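Local coordinates for protein DNA polymerase (Pyrobaculum calidifontis, PDB 5MDN) that probably catalyses template-directed DNA synthesis as a family B DNA polymerase, adding deoxyribonucleotides from their triphosphates and releasing diphosphate, at residues Gln261-Val264 / Tyr265-Ser269; Gly359-Leu362 / Asp363-Ala366; Asp625-Glu628 / Leu629-Glu632; Tyr668-Leu672 / Asp673-Ile677; Tyr425-Ile428 / Met429-Tyr432. All coordinates share one frame; numbering follows the deposited sequence.

Interaction 1. Residues Gln261-Val264 / Tyr265-Ser269; sequences QQSV and YGHWS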
loop_
_atom_site.group_PDB
_atom_site.type_symbol
_atom_site.label_atom_id
_atom_site.label_comp_id
_atom_site.label_asym_id
_atom_site.label_seq_id
_atom_site.Cartn_x
_atom_site.Cartn_y
_atom_site.Cartn_z
ATOM N N GLN A 261 12.981 -2.120 15.068
ATOM C CA GLN A 261 13.196 -0.690 14.905
ATOM C C GLN A 261 12.182 -0.146 13.908
ATOM O O GLN A 261 11.868 -0.804 12.911
ATOM C CB GLN A 261 14.618 -0.392 14.411
ATOM C CG GLN A 261 15.731 -1.041 15.224
ATOM C CD GLN A 261 15.948 -0.370 16.567
ATOM O OE1 GLN A 261 15.727 0.832 16.717
ATOM N NE2 GLN A 261 16.407 -1.143 17.545
ATOM N N GLN A 262 11.669 1.053 14.176
ATOM C CA GLN A 262 10.818 1.737 13.211
ATOM C C GLN A 262 11.684 2.385 12.138
ATOM O O GLN A 262 12.634 3.110 12.448
ATOM C CB GLN A 262 9.949 2.792 13.897
ATOM C CG GLN A 262 9.006 3.512 12.946
ATOM C CD GLN A 262 7.932 4.306 13.665
ATOM O OE1 GLN A 262 7.918 5.535 13.611
ATOM N NE2 GLN A 262 7.020 3.607 14.331
ATOM N N SER A 263 11.351 2.128 10.875
ATOM C CA SER A 263 12.199 2.571 9.776
ATOM C C SER A 263 11.412 3.310 8.698
ATOM O O SER A 263 10.402 3.960 8.986
ATOM C CB SER A 263 12.935 1.375 9.168
ATOM O OG SER A 263 13.768 1.781 8.095
ATOM N N VAL A 264 11.882 3.212 7.452
ATOM C CA VAL A 264 11.326 4.012 6.369
ATOM C C VAL A 264 9.873 3.620 6.093
ATOM O O VAL A 264 9.450 2.481 6.337
ATOM C CB VAL A 264 12.199 3.865 5.110
ATOM C CG1 VAL A 264 12.105 2.452 4.547
ATOM C CG2 VAL A 264 11.832 4.909 4.062
ATOM N N TYR A 265 9.102 4.587 5.592
ATOM C CA TYR A 265 7.666 4.483 5.336
ATOM C C TYR A 265 6.863 4.171 6.592
ATOM O O TYR A 265 5.691 3.790 6.493
ATOM C CB TYR A 265 7.346 3.435 4.261
ATOM C CG TYR A 265 8.291 3.421 3.086
ATOM C CD1 TYR A 265 8.409 4.522 2.248
ATOM C CD2 TYR A 265 9.047 2.294 2.796
ATOM C CE1 TYR A 265 9.268 4.506 1.167
ATOM C CE2 TYR A 265 9.906 2.266 1.719
ATOM C CZ TYR A 265 10.013 3.374 0.907
ATOM O OH TYR A 265 10.872 3.345 -0.168
ATOM N N GLY A 266 7.458 4.324 7.771
ATOM C CA GLY A 266 6.816 3.877 8.987
ATOM C C GLY A 266 6.787 2.379 9.176
ATOM O O GLY A 266 6.161 1.903 10.128
ATOM N N HIS A 267 7.441 1.618 8.300
ATOM C CA HIS A 267 7.514 0.178 8.483
ATOM C C HIS A 267 8.470 -0.153 9.624
ATOM O O HIS A 267 9.349 0.635 9.983
ATOM C CB HIS A 267 7.958 -0.514 7.192
ATOM C CG HIS A 267 9.425 -0.815 7.134
ATOM N ND1 HIS A 267 10.351 0.079 6.642
ATOM C CD2 HIS A 267 10.123 -1.920 7.489
ATOM C CE1 HIS A 267 11.557 -0.458 6.703
ATOM N NE2 HIS A 267 11.446 -1.671 7.215
ATOM N N TRP A 268 8.288 -1.337 10.198
ATOM C CA TRP A 268 9.084 -1.784 11.334
ATOM C C TRP A 268 10.031 -2.883 10.880
ATOM O O TRP A 268 9.590 -3.913 10.357
ATOM C CB TRP A 268 8.189 -2.267 12.474
ATOM C CG TRP A 268 7.650 -1.136 13.286
ATOM C CD1 TRP A 268 6.663 -0.264 12.927
ATOM C CD2 TRP A 268 8.094 -0.728 14.585
ATOM N NE1 TRP A 268 6.454 0.651 13.930
ATOM C CE2 TRP A 268 7.321 0.389 14.958
ATOM C CE3 TRP A 268 9.064 -1.203 15.472
ATOM C CZ2 TRP A 268 7.489 1.036 16.179
ATOM C CZ3 TRP A 268 9.230 -0.558 16.683
ATOM C CH2 TRP A 268 8.447 0.549 17.025
ATOM N N SER A 269 11.328 -2.658 11.076
ATOM C CA SER A 269 12.354 -3.597 10.652
ATOM C C SER A 269 12.584 -4.647 11.730
ATOM O O SER A 269 12.732 -4.317 12.911
ATOM C CB SER A 269 13.660 -2.862 10.344
ATOM O OG SER A 269 14.727 -3.777 10.164
#
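V264 and H267 close a tight turn through one carbonyl. V264 O accepts from H267 ND1 at 2.6 Å, in the imidazole plane and on a carbonyl lone pair, while H267 N reaches the same V264 O at 2.9 Å from above the carbonyl plane. The ND1 bond fixes the rotation of the imidazole, whose CE1 packs against CB and OG of S263; the backbone bond closes the turn. S263 N donates to H267 O at 2.7 Å. Next to it, V264 and Y265 lie side by side: with CG1 between backbone N and carbonyl carbon (chi1 68°), CG2 is set over the centre of the Y265 ring, 3.7 Å from its centroid. The Y265 hydroxyl is held outside the turn by N372 and R114. Where the strands pair, Q262 reaches over W268. Its CB rests on one indole face, 3.8 Å from the six-membered ring centroid. A chi1 of -178° and an extended chain take CG past W268 NE1 at 4.0 Å; the amide's orientation is doubtful. Beyond, Q261 and S269 form a hydrogen-bonded pair, Q261 N to S269 O at 3.1 Å and S269 N to Q261 O at 2.7 Å. The whole is a two-stranded antiparallel beta hairpin within the exonuclease domain, probably the counterpart of the hairpin seen in other family B polymerases; S269 lies close to a bound magnesium ion.

Interaction 2. Residues Gly359-Leu362 / Asp363-Ala366; sequences GLPL and DQVA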
loop_
_atom_site.group_PDB
_atom_site.type_symbol
_atom_site.label_atom_id
_atom_site.label_comp_id
_atom_site.label_asym_id
_atom_site.label_seq_id
_atom_site.Cartn_x
_atom_site.Cartn_y
_atom_site.Cartn_z
ATOM N N GLY A 359 12.260 -4.105 -6.989
ATOM C CA GLY A 359 13.515 -4.309 -6.298
ATOM C C GLY A 359 13.559 -3.917 -4.838
ATOM O O GLY A 359 14.649 -3.912 -4.254
ATOM N N LEU A 360 12.418 -3.598 -4.223
ATOM C CA LEU A 360 12.421 -3.308 -2.797
ATOM C C LEU A 360 12.338 -4.597 -1.979
ATOM O O LEU A 360 11.752 -5.589 -2.424
ATOM C CB LEU A 360 11.257 -2.391 -2.433
ATOM C CG LEU A 360 11.351 -0.932 -2.885
ATOM C CD1 LEU A 360 10.036 -0.209 -2.626
ATOM C CD2 LEU A 360 12.499 -0.225 -2.182
ATOM N N PRO A 361 12.923 -4.610 -0.781
ATOM C CA PRO A 361 12.809 -5.794 0.079
ATOM C C PRO A 361 11.368 -6.044 0.506
ATOM O O PRO A 361 10.496 -5.175 0.411
ATOM C CB PRO A 361 13.698 -5.452 1.284
ATOM C CG PRO A 361 14.588 -4.346 0.810
ATOM C CD PRO A 361 13.794 -3.580 -0.196
ATOM N N LEU A 362 11.125 -7.273 0.970
ATOM C CA LEU A 362 9.762 -7.719 1.233
ATOM C C LEU A 362 9.094 -6.895 2.328
ATOM O O LEU A 362 7.875 -6.685 2.287
ATOM C CB LEU A 362 9.770 -9.204 1.603
ATOM C CG LEU A 362 8.453 -9.979 1.570
ATOM C CD1 LEU A 362 7.643 -9.607 0.340
ATOM C CD2 LEU A 362 8.734 -11.475 1.585
ATOM N N ASP A 363 9.865 -6.433 3.315
ATOM C CA ASP A 363 9.309 -5.629 4.393
ATOM C C ASP A 363 8.986 -4.197 3.976
ATOM O O ASP A 363 8.352 -3.475 4.755
ATOM C CB ASP A 363 10.267 -5.625 5.591
ATOM C CG ASP A 363 11.684 -5.231 5.216
ATOM O OD1 ASP A 363 11.875 -4.185 4.566
ATOM O OD2 ASP A 363 12.619 -5.980 5.572
ATOM N N GLN A 364 9.405 -3.764 2.785
ATOM C CA GLN A 364 9.167 -2.401 2.329
ATOM C C GLN A 364 8.280 -2.291 1.098
ATOM O O GLN A 364 7.713 -1.216 0.871
ATOM C CB GLN A 364 10.496 -1.696 2.018
ATOM C CG GLN A 364 11.351 -1.389 3.235
ATOM C CD GLN A 364 12.774 -1.022 2.864
ATOM O OE1 GLN A 364 13.735 -1.514 3.459
ATOM N NE2 GLN A 364 12.916 -0.145 1.881
ATOM N N VAL A 365 8.172 -3.346 0.286
ATOM C CA VAL A 365 7.489 -3.241 -1.002
ATOM C C VAL A 365 6.040 -2.796 -0.820
ATOM O O VAL A 365 5.525 -1.982 -1.595
ATOM C CB VAL A 365 7.598 -4.570 -1.775
ATOM C CG1 VAL A 365 6.953 -5.721 -1.004
ATOM C CG2 VAL A 365 6.978 -4.433 -3.157
ATOM N N ALA A 366 5.361 -3.313 0.207
ATOM C CA ALA A 366 3.970 -2.937 0.438
ATOM C C ALA A 366 3.843 -1.621 1.197
ATOM O O ALA A 366 2.885 -0.872 0.972
ATOM C CB ALA A 366 3.248 -4.051 1.195
#
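The short, weakly bonded helical turn 362-365, which carries the magnesium ligand D363, is started by P361 and closed by Q364 and V365. P361 O takes both backbone N-H groups: V365 N at 3.0 Å almost straight in line with the carbonyl, and Q364 N at 3.0 Å from well above the carbonyl plane. The Q364 side chain then doubles back, extended beyond CG, and crosses the proline ring, with OE1 4.0 Å from P361 CG; its NE2 end also meets L360 CD2 at 4.1 Å. D363 extends the same way as Q364, beside it. Its CG sits between backbone N and carbonyl carbon (chi1 52°), which brings OD1 to 4.0 Å from P361 CB and turns the carboxylate to the metal that D7 also binds. On the apolar flank V365 is touched by two leucines, L360 CB lying 4.3 Å from V365 CB and L362 CD1 4.2 Å from V365 CG1. The turn is buried among several elements: L362 and V365 lean on helix 326-356, L362 also on strand 274-277, L360 and P361 on M117 of helix 115-123, while D363 and Q364 meet H267.

Interaction 3. Residues Asp625-Glu628 / Leu629-Glu632; sequences DWCE and LAKE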
loop_
_atom_site.group_PDB
_atom_site.type_symbol
_atom_site.label_atom_id
_atom_site.label_comp_id
_atom_site.label_asym_id
_atom_site.label_seq_id
_atom_site.Cartn_x
_atom_site.Cartn_y
_atom_site.Cartn_z
ATOM N N ASP A 625 -18.247 11.283 9.956
ATOM C CA ASP A 625 -18.386 11.288 11.406
ATOM C C ASP A 625 -19.738 10.717 11.809
ATOM O O ASP A 625 -20.441 11.279 12.650
ATOM C CB ASP A 625 -18.200 12.706 11.958
ATOM C CG ASP A 625 -19.188 13.697 11.376
ATOM O OD1 ASP A 625 -19.776 13.385 10.321
ATOM O OD2 ASP A 625 -19.373 14.785 11.967
ATOM N N TRP A 626 -20.102 9.594 11.198
ATOM C CA TRP A 626 -21.350 8.928 11.523
ATOM C C TRP A 626 -21.157 7.938 12.664
ATOM O O TRP A 626 -20.037 7.628 13.079
ATOM C CB TRP A 626 -21.932 8.189 10.328
ATOM C CG TRP A 626 -22.407 9.051 9.221
ATOM C CD1 TRP A 626 -22.753 10.370 9.289
ATOM C CD2 TRP A 626 -22.712 8.613 7.898
ATOM N NE1 TRP A 626 -23.191 10.800 8.051
ATOM C CE2 TRP A 626 -23.183 9.735 7.188
ATOM C CE3 TRP A 626 -22.607 7.387 7.232
ATOM C CZ2 TRP A 626 -23.555 9.668 5.846
ATOM C CZ3 TRP A 626 -22.980 7.328 5.905
ATOM C CH2 TRP A 626 -23.443 8.454 5.215
ATOM N N CYS A 627 -22.281 7.460 13.190
ATOM C CA CYS A 627 -22.281 6.319 14.089
ATOM C C CYS A 627 -22.292 5.023 13.281
ATOM O O CYS A 627 -22.500 5.018 12.065
ATOM C CB CYS A 627 -23.491 6.373 15.021
ATOM S SG CYS A 627 -25.090 6.230 14.176
ATOM N N GLU A 628 -22.062 3.906 13.975
ATOM C CA GLU A 628 -21.987 2.620 13.292
ATOM C C GLU A 628 -23.351 2.114 12.842
ATOM O O GLU A 628 -23.415 1.224 11.987
ATOM C CB GLU A 628 -21.306 1.583 14.185
ATOM C CG GLU A 628 -19.883 1.954 14.568
ATOM C CD GLU A 628 -18.967 2.047 13.359
ATOM O OE1 GLU A 628 -19.104 1.211 12.443
ATOM O OE2 GLU A 628 -18.115 2.960 13.320
ATOM N N LEU A 629 -24.440 2.660 13.387
ATOM C CA LEU A 629 -25.760 2.338 12.854
ATOM C C LEU A 629 -25.981 3.012 11.504
ATOM O O LEU A 629 -26.563 2.412 10.593
ATOM C CB LEU A 629 -26.845 2.749 13.849
ATOM C CG LEU A 629 -28.286 2.520 13.391
ATOM C CD1 LEU A 629 -28.515 1.053 13.059
ATOM C CD2 LEU A 629 -29.274 2.992 14.449
ATOM N N ALA A 630 -25.528 4.261 11.362
ATOM C CA ALA A 630 -25.621 4.943 10.076
ATOM C C ALA A 630 -24.818 4.212 9.006
ATOM O O ALA A 630 -25.225 4.159 7.840
ATOM C CB ALA A 630 -25.148 6.390 10.212
ATOM N N LYS A 631 -23.665 3.653 9.385
ATOM C CA LYS A 631 -22.882 2.855 8.448
ATOM C C LYS A 631 -23.629 1.588 8.049
ATOM O O LYS A 631 -23.623 1.199 6.875
ATOM C CB LYS A 631 -21.527 2.502 9.064
ATOM C CG LYS A 631 -20.621 3.690 9.342
ATOM C CD LYS A 631 -19.407 3.687 8.426
ATOM C CE LYS A 631 -18.309 4.593 8.960
ATOM N NZ LYS A 631 -17.814 4.127 10.286
ATOM N N GLU A 632 -24.262 0.924 9.020
ATOM C CA GLU A 632 -25.045 -0.270 8.719
ATOM C C GLU A 632 -26.191 0.041 7.761
ATOM O O GLU A 632 -26.462 -0.736 6.837
ATOM C CB GLU A 632 -25.585 -0.873 10.018
ATOM C CG GLU A 632 -26.272 -2.224 9.863
ATOM C CD GLU A 632 -25.339 -3.298 9.341
ATOM O OE1 GLU A 632 -24.134 -3.250 9.672
ATOM O OE2 GLU A 632 -25.809 -4.193 8.605
#
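E628 O accepts from E632 N at 3.1 Å, the shortest polar bond here and an i to i+4 bond in the first turn of helix 628-643. One residue earlier, C627 holds the N-cap position and grips the opening turn in two ways. Its carbonyl O takes K631 N at 3.2 Å, and its SG accepts from A630 N at 3.5 Å with an N-H...S angle of 156°. The sulfur gets there because chi1 (64°) sets it between backbone N and carbonyl carbon, over the helix end, where it also packs 3.9 Å from L629 CB. W626 approaches from the side: its CB is 3.7 Å from A630 CB, while the indole passes that methyl obliquely. On the outer flank the side chains of E628 and K631 run alongside each other, both bent at chi2, and OE2 of E628 forms a salt bridge with K631 NZ at 3.3 Å. Around the cap, C627 packs on I677. The N-terminal end of the helix, and the A630 N-H that SG accepts, would tend to polarise the sulfur and perhaps favour its thiolate, whereas the partly solvated E628-K631 pair probably adds only modest electrostatic attraction.

Interaction 4. Residues Tyr668-Leu672 / Asp673-Ile677; sequences YKFDL and DDLII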
loop_
_atom_site.group_PDB
_atom_site.type_symbol
_atom_site.label_atom_id
_atom_site.label_comp_id
_atom_site.label_asym_id
_atom_site.label_seq_id
_atom_site.Cartn_x
_atom_site.Cartn_y
_atom_site.Cartn_z
ATOM N N TYR A 668 -37.252 1.385 21.303
ATOM C CA TYR A 668 -36.176 1.158 22.265
ATOM C C TYR A 668 -35.760 -0.317 22.292
ATOM O O TYR A 668 -35.847 -1.000 23.316
ATOM C CB TYR A 668 -36.596 1.641 23.660
ATOM C CG TYR A 668 -36.973 3.109 23.716
ATOM C CD1 TYR A 668 -36.018 4.107 23.569
ATOM C CD2 TYR A 668 -38.293 3.491 23.917
ATOM C CE1 TYR A 668 -36.373 5.447 23.619
ATOM C CE2 TYR A 668 -38.656 4.823 23.970
ATOM C CZ TYR A 668 -37.693 5.797 23.820
ATOM O OH TYR A 668 -38.054 7.124 23.873
ATOM N N LYS A 669 -35.294 -0.797 21.136
ATOM C CA LYS A 669 -34.746 -2.144 21.018
ATOM C C LYS A 669 -33.350 -2.116 20.402
ATOM O O LYS A 669 -32.861 -3.145 19.924
ATOM C CB LYS A 669 -35.648 -3.033 20.158
ATOM C CG LYS A 669 -35.409 -4.526 20.338
ATOM C CD LYS A 669 -35.909 -5.312 19.149
ATOM C CE LYS A 669 -35.064 -4.918 17.937
ATOM N NZ LYS A 669 -35.309 -5.730 16.717
ATOM N N PHE A 670 -32.691 -0.966 20.412
ATOM C CA PHE A 670 -31.361 -0.879 19.837
ATOM C C PHE A 670 -30.316 -1.468 20.780
ATOM O O PHE A 670 -30.513 -1.563 21.994
ATOM C CB PHE A 670 -31.020 0.577 19.517
ATOM C CG PHE A 670 -31.181 1.507 20.684
ATOM C CD1 PHE A 670 -30.190 1.614 21.648
ATOM C CD2 PHE A 670 -32.332 2.261 20.829
ATOM C CE1 PHE A 670 -30.342 2.462 22.726
ATOM C CE2 PHE A 670 -32.491 3.111 21.904
ATOM C CZ PHE A 670 -31.493 3.212 22.854
ATOM N N ASP A 671 -29.194 -1.874 20.194
ATOM C CA ASP A 671 -27.981 -2.124 20.954
ATOM C C ASP A 671 -27.222 -0.809 21.038
ATOM O O ASP A 671 -27.084 -0.103 20.034
ATOM C CB ASP A 671 -27.126 -3.208 20.296
ATOM C CG ASP A 671 -25.895 -3.558 21.115
ATOM O OD1 ASP A 671 -25.760 -3.053 22.249
ATOM O OD2 ASP A 671 -25.059 -4.344 20.621
ATOM N N LEU A 672 -26.740 -0.476 22.237
ATOM C CA LEU A 672 -26.149 0.841 22.439
ATOM C C LEU A 672 -24.876 1.022 21.623
ATOM O O LEU A 672 -24.614 2.129 21.139
ATOM C CB LEU A 672 -25.865 1.071 23.923
ATOM C CG LEU A 672 -25.498 2.503 24.315
ATOM C CD1 LEU A 672 -26.715 3.410 24.216
ATOM C CD2 LEU A 672 -24.907 2.547 25.715
ATOM N N ASP A 673 -24.101 -0.051 21.433
ATOM C CA ASP A 673 -22.854 0.031 20.672
ATOM C C ASP A 673 -23.061 0.670 19.304
ATOM O O ASP A 673 -22.194 1.402 18.813
ATOM C CB ASP A 673 -22.244 -1.362 20.519
ATOM C CG ASP A 673 -21.809 -1.956 21.844
ATOM O OD1 ASP A 673 -21.419 -1.183 22.745
ATOM O OD2 ASP A 673 -21.855 -3.195 21.984
ATOM N N ASP A 674 -24.203 0.400 18.669
ATOM C CA ASP A 674 -24.460 0.938 17.339
ATOM C C ASP A 674 -24.689 2.446 17.349
ATOM O O ASP A 674 -24.652 3.070 16.283
ATOM C CB ASP A 674 -25.664 0.230 16.717
ATOM C CG ASP A 674 -25.472 -1.272 16.625
ATOM O OD1 ASP A 674 -24.387 -1.710 16.184
ATOM O OD2 ASP A 674 -26.404 -2.016 16.997
ATOM N N LEU A 675 -24.932 3.043 18.516
ATOM C CA LEU A 675 -25.210 4.471 18.606
ATOM C C LEU A 675 -23.977 5.322 18.899
ATOM O O LEU A 675 -24.070 6.552 18.836
ATOM C CB LEU A 675 -26.273 4.732 19.678
ATOM C CG LEU A 675 -27.627 4.042 19.483
ATOM C CD1 LEU A 675 -28.655 4.601 20.452
ATOM C CD2 LEU A 675 -28.109 4.181 18.047
ATOM N N ILE A 676 -22.833 4.710 19.219
ATOM C CA ILE A 676 -21.633 5.478 19.542
ATOM C C ILE A 676 -21.066 6.125 18.285
ATOM O O ILE A 676 -21.017 5.511 17.209
ATOM C CB ILE A 676 -20.585 4.592 20.241
ATOM C CG1 ILE A 676 -20.945 4.371 21.713
ATOM C CG2 ILE A 676 -19.189 5.188 20.129
ATOM C CD1 ILE A 676 -21.973 3.324 21.978
ATOM N N ILE A 677 -20.638 7.379 18.419
ATOM C CA ILE A 677 -20.026 8.150 17.342
ATOM C C ILE A 677 -18.564 8.387 17.705
ATOM O O ILE A 677 -18.266 8.990 18.743
ATOM C CB ILE A 677 -20.762 9.480 17.119
ATOM C CG1 ILE A 677 -22.261 9.232 16.919
ATOM C CG2 ILE A 677 -20.179 10.221 15.929
ATOM C CD1 ILE A 677 -23.098 10.489 16.940
#
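F670 and L675 make the close-packed half of this turn. L675 CD1 sits over one face of the F670 ring, 3.7 Å from its centroid and displaced toward the CE1 rim, and the two side chains cross at about a right angle. The phenyl is brought there by a chi1 of 54°, which places CG between backbone N and carbonyl carbon. L672 completes the apolar side more loosely, CD1 lying 4.4 Å from L675 CD1 and CG 4.3 Å from I676 CD1. Outside, R664 and L665 of helix 647-666 touch F670, and Y746 of helix 743-756 covers L675. The acidic side faces solvent, D671 being exposed and D673 and D674 partly so. D671, whose CG is turned away from its own N (chi1 -176°), brings OD2 to 3.7 Å from D673 OD2, the carboxylate planes 57° apart, and D674 OD2 stands 4.5 Å from the same D671 OD2. Lying near both, D671 may have a raised pKa; D673 OD1 also has a long, weak ion pair with K315. Beneath both halves the backbone is coiled by D674 N to D671 O at 3.2 Å and L675 N to L672 O at 2.8 Å. These are two overlapping beta turns of helical shape, joining the Schellman end of helix 647-666 to the extended I676-I677 beside strand 716-718.

Interaction 5. Residues Tyr425-Ile428 / Met429-Tyr432; sequences YPNI and MMKY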
loop_
_atom_site.group_PDB
_atom_site.type_symbol
_atom_site.label_atom_id
_atom_site.label_comp_id
_atom_site.label_asym_id
_atom_site.label_seq_id
_atom_site.Cartn_x
_atom_site.Cartn_y
_atom_site.Cartn_z
ATOM N N TYR A 425 -1.437 2.624 -21.642
ATOM C CA TYR A 425 -0.441 3.657 -21.380
ATOM C C TYR A 425 0.981 3.214 -21.720
ATOM O O TYR A 425 1.729 3.996 -22.322
ATOM C CB TYR A 425 -0.529 4.114 -19.926
ATOM C CG TYR A 425 -1.863 4.726 -19.599
ATOM C CD1 TYR A 425 -2.174 6.012 -20.019
ATOM C CD2 TYR A 425 -2.822 4.012 -18.894
ATOM C CE1 TYR A 425 -3.394 6.575 -19.733
ATOM C CE2 TYR A 425 -4.046 4.567 -18.604
ATOM C CZ TYR A 425 -4.325 5.848 -19.027
ATOM O OH TYR A 425 -5.543 6.400 -18.737
ATOM N N PRO A 426 1.416 2.000 -21.353
ATOM C CA PRO A 426 2.716 1.540 -21.871
ATOM C C PRO A 426 2.761 1.490 -23.387
ATOM O O PRO A 426 3.767 1.891 -23.988
ATOM C CB PRO A 426 2.870 0.146 -21.246
ATOM C CG PRO A 426 2.060 0.205 -20.008
ATOM C CD PRO A 426 0.875 1.058 -20.353
ATOM N N ASN A 427 1.692 0.998 -24.023
ATOM C CA ASN A 427 1.620 0.980 -25.482
ATOM C C ASN A 427 1.833 2.371 -26.067
ATOM O O ASN A 427 2.647 2.556 -26.978
ATOM C CB ASN A 427 0.270 0.419 -25.933
ATOM C CG ASN A 427 0.374 -0.985 -26.486
ATOM O OD1 ASN A 427 1.018 -1.853 -25.894
ATOM N ND2 ASN A 427 -0.252 -1.215 -27.634
ATOM N N ILE A 428 1.087 3.359 -25.565
ATOM C CA ILE A 428 1.219 4.732 -26.051
ATOM C C ILE A 428 2.657 5.219 -25.902
ATOM O O ILE A 428 3.238 5.798 -26.829
ATOM C CB ILE A 428 0.229 5.650 -25.315
ATOM C CG1 ILE A 428 -1.126 5.630 -26.019
ATOM C CG2 ILE A 428 0.758 7.075 -25.242
ATOM C CD1 ILE A 428 -2.235 6.228 -25.202
ATOM N N MET A 429 3.255 4.991 -24.729
ATOM C CA MET A 429 4.588 5.520 -24.465
ATOM C C MET A 429 5.665 4.780 -25.251
ATOM O O MET A 429 6.683 5.379 -25.614
ATOM C CB MET A 429 4.877 5.469 -22.965
ATOM C CG MET A 429 4.066 6.478 -22.165
ATOM S SD MET A 429 4.481 6.520 -20.413
ATOM C CE MET A 429 3.769 4.976 -19.853
ATOM N N MET A 430 5.474 3.485 -25.512
ATOM C CA MET A 430 6.437 2.754 -26.331
ATOM C C MET A 430 6.268 3.076 -27.812
ATOM O O MET A 430 7.246 3.376 -28.503
ATOM C CB MET A 430 6.311 1.245 -26.098
ATOM C CG MET A 430 6.843 0.769 -24.756
ATOM S SD MET A 430 6.566 -0.989 -24.455
ATOM C CE MET A 430 4.779 -1.084 -24.501
ATOM N N LYS A 431 5.031 3.017 -28.312
ATOM C CA LYS A 431 4.793 3.174 -29.745
ATOM C C LYS A 431 5.087 4.593 -30.223
ATOM O O LYS A 431 5.453 4.789 -31.388
ATOM C CB LYS A 431 3.349 2.785 -30.064
ATOM C CG LYS A 431 2.960 2.857 -31.527
ATOM C CD LYS A 431 1.503 2.449 -31.707
ATOM C CE LYS A 431 1.033 2.634 -33.141
ATOM N NZ LYS A 431 1.799 1.787 -34.095
ATOM N N TYR A 432 4.949 5.587 -29.347
ATOM C CA TYR A 432 5.238 6.971 -29.694
ATOM C C TYR A 432 6.487 7.508 -29.011
ATOM O O TYR A 432 6.825 8.682 -29.203
ATOM C CB TYR A 432 4.029 7.854 -29.367
ATOM C CG TYR A 432 2.808 7.494 -30.180
ATOM C CD1 TYR A 432 2.791 7.677 -31.557
ATOM C CD2 TYR A 432 1.683 6.946 -29.577
ATOM C CE1 TYR A 432 1.683 7.342 -32.309
ATOM C CE2 TYR A 432 0.570 6.605 -30.323
ATOM C CZ TYR A 432 0.576 6.807 -31.687
ATOM O OH TYR A 432 -0.530 6.470 -32.433
#
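M429 N donates to Y425 O at 3.0 Å, M430 N to P426 O at 2.8 Å, K431 N to N427 O at 2.8 Å and Y432 N to I428 O at 3.1 Å, each backbone bond joining a residue to the one four places on. M429 and M430 leave the helix alike, CG anti to the carbonyl carbon, and bend at chi3 (-61° for M430), so that each methyl curls back on the preceding turn. M430 CE lies 4.0 Å from P426 CB and also near N427 OD1, while M429 CE lies 4.4 Å from Y425 CB. The sequence YPNI, within helix 424-431, fits the later part of motif A of family B polymerases, usually written SLYPS, in the palm; in relatives its tyrosine lies beneath the sugar of the incoming nucleotide, and Y425 probably corresponds to it. Aromatic contacts form another group. The Y432 ring presents its edge to the I428 carbonyl, CD2 3.4 Å from I428 O, and the same CD2 is 4.4 Å from I428 CG2; the ring itself stacks with F537 of helix 528-551, and that of Y425 with Y515. The amide of N427 turns out of the helix, ND2 donating to G584 O. L473 of helix 468-486 packs against both methionines.

In the fold
Interactions 1 and 2 meet directly, H267 CE1 lying 3.6 Å from Q364 CG, and bring the exonuclease-domain hairpin to the buried turn carrying the magnesium ligand D363. Interactions 3 and 4 also touch: L629 N is 2.9 Å from D674 O, probably a hydrogen bond, so the start of helix 628-643 rests on the turn following helix 647-666. Interaction 5 stands apart, its centre about 27 Å from that of interaction 2 and about 55 Å from that of interaction 4. Interaction 2 is fully buried, whereas the others are partly exposed. Charged pairs lie on the more solvent-facing sides of interactions 3 and 4, attractive in one and probably repulsive in the other, while methionines and aromatics dominate interaction 5.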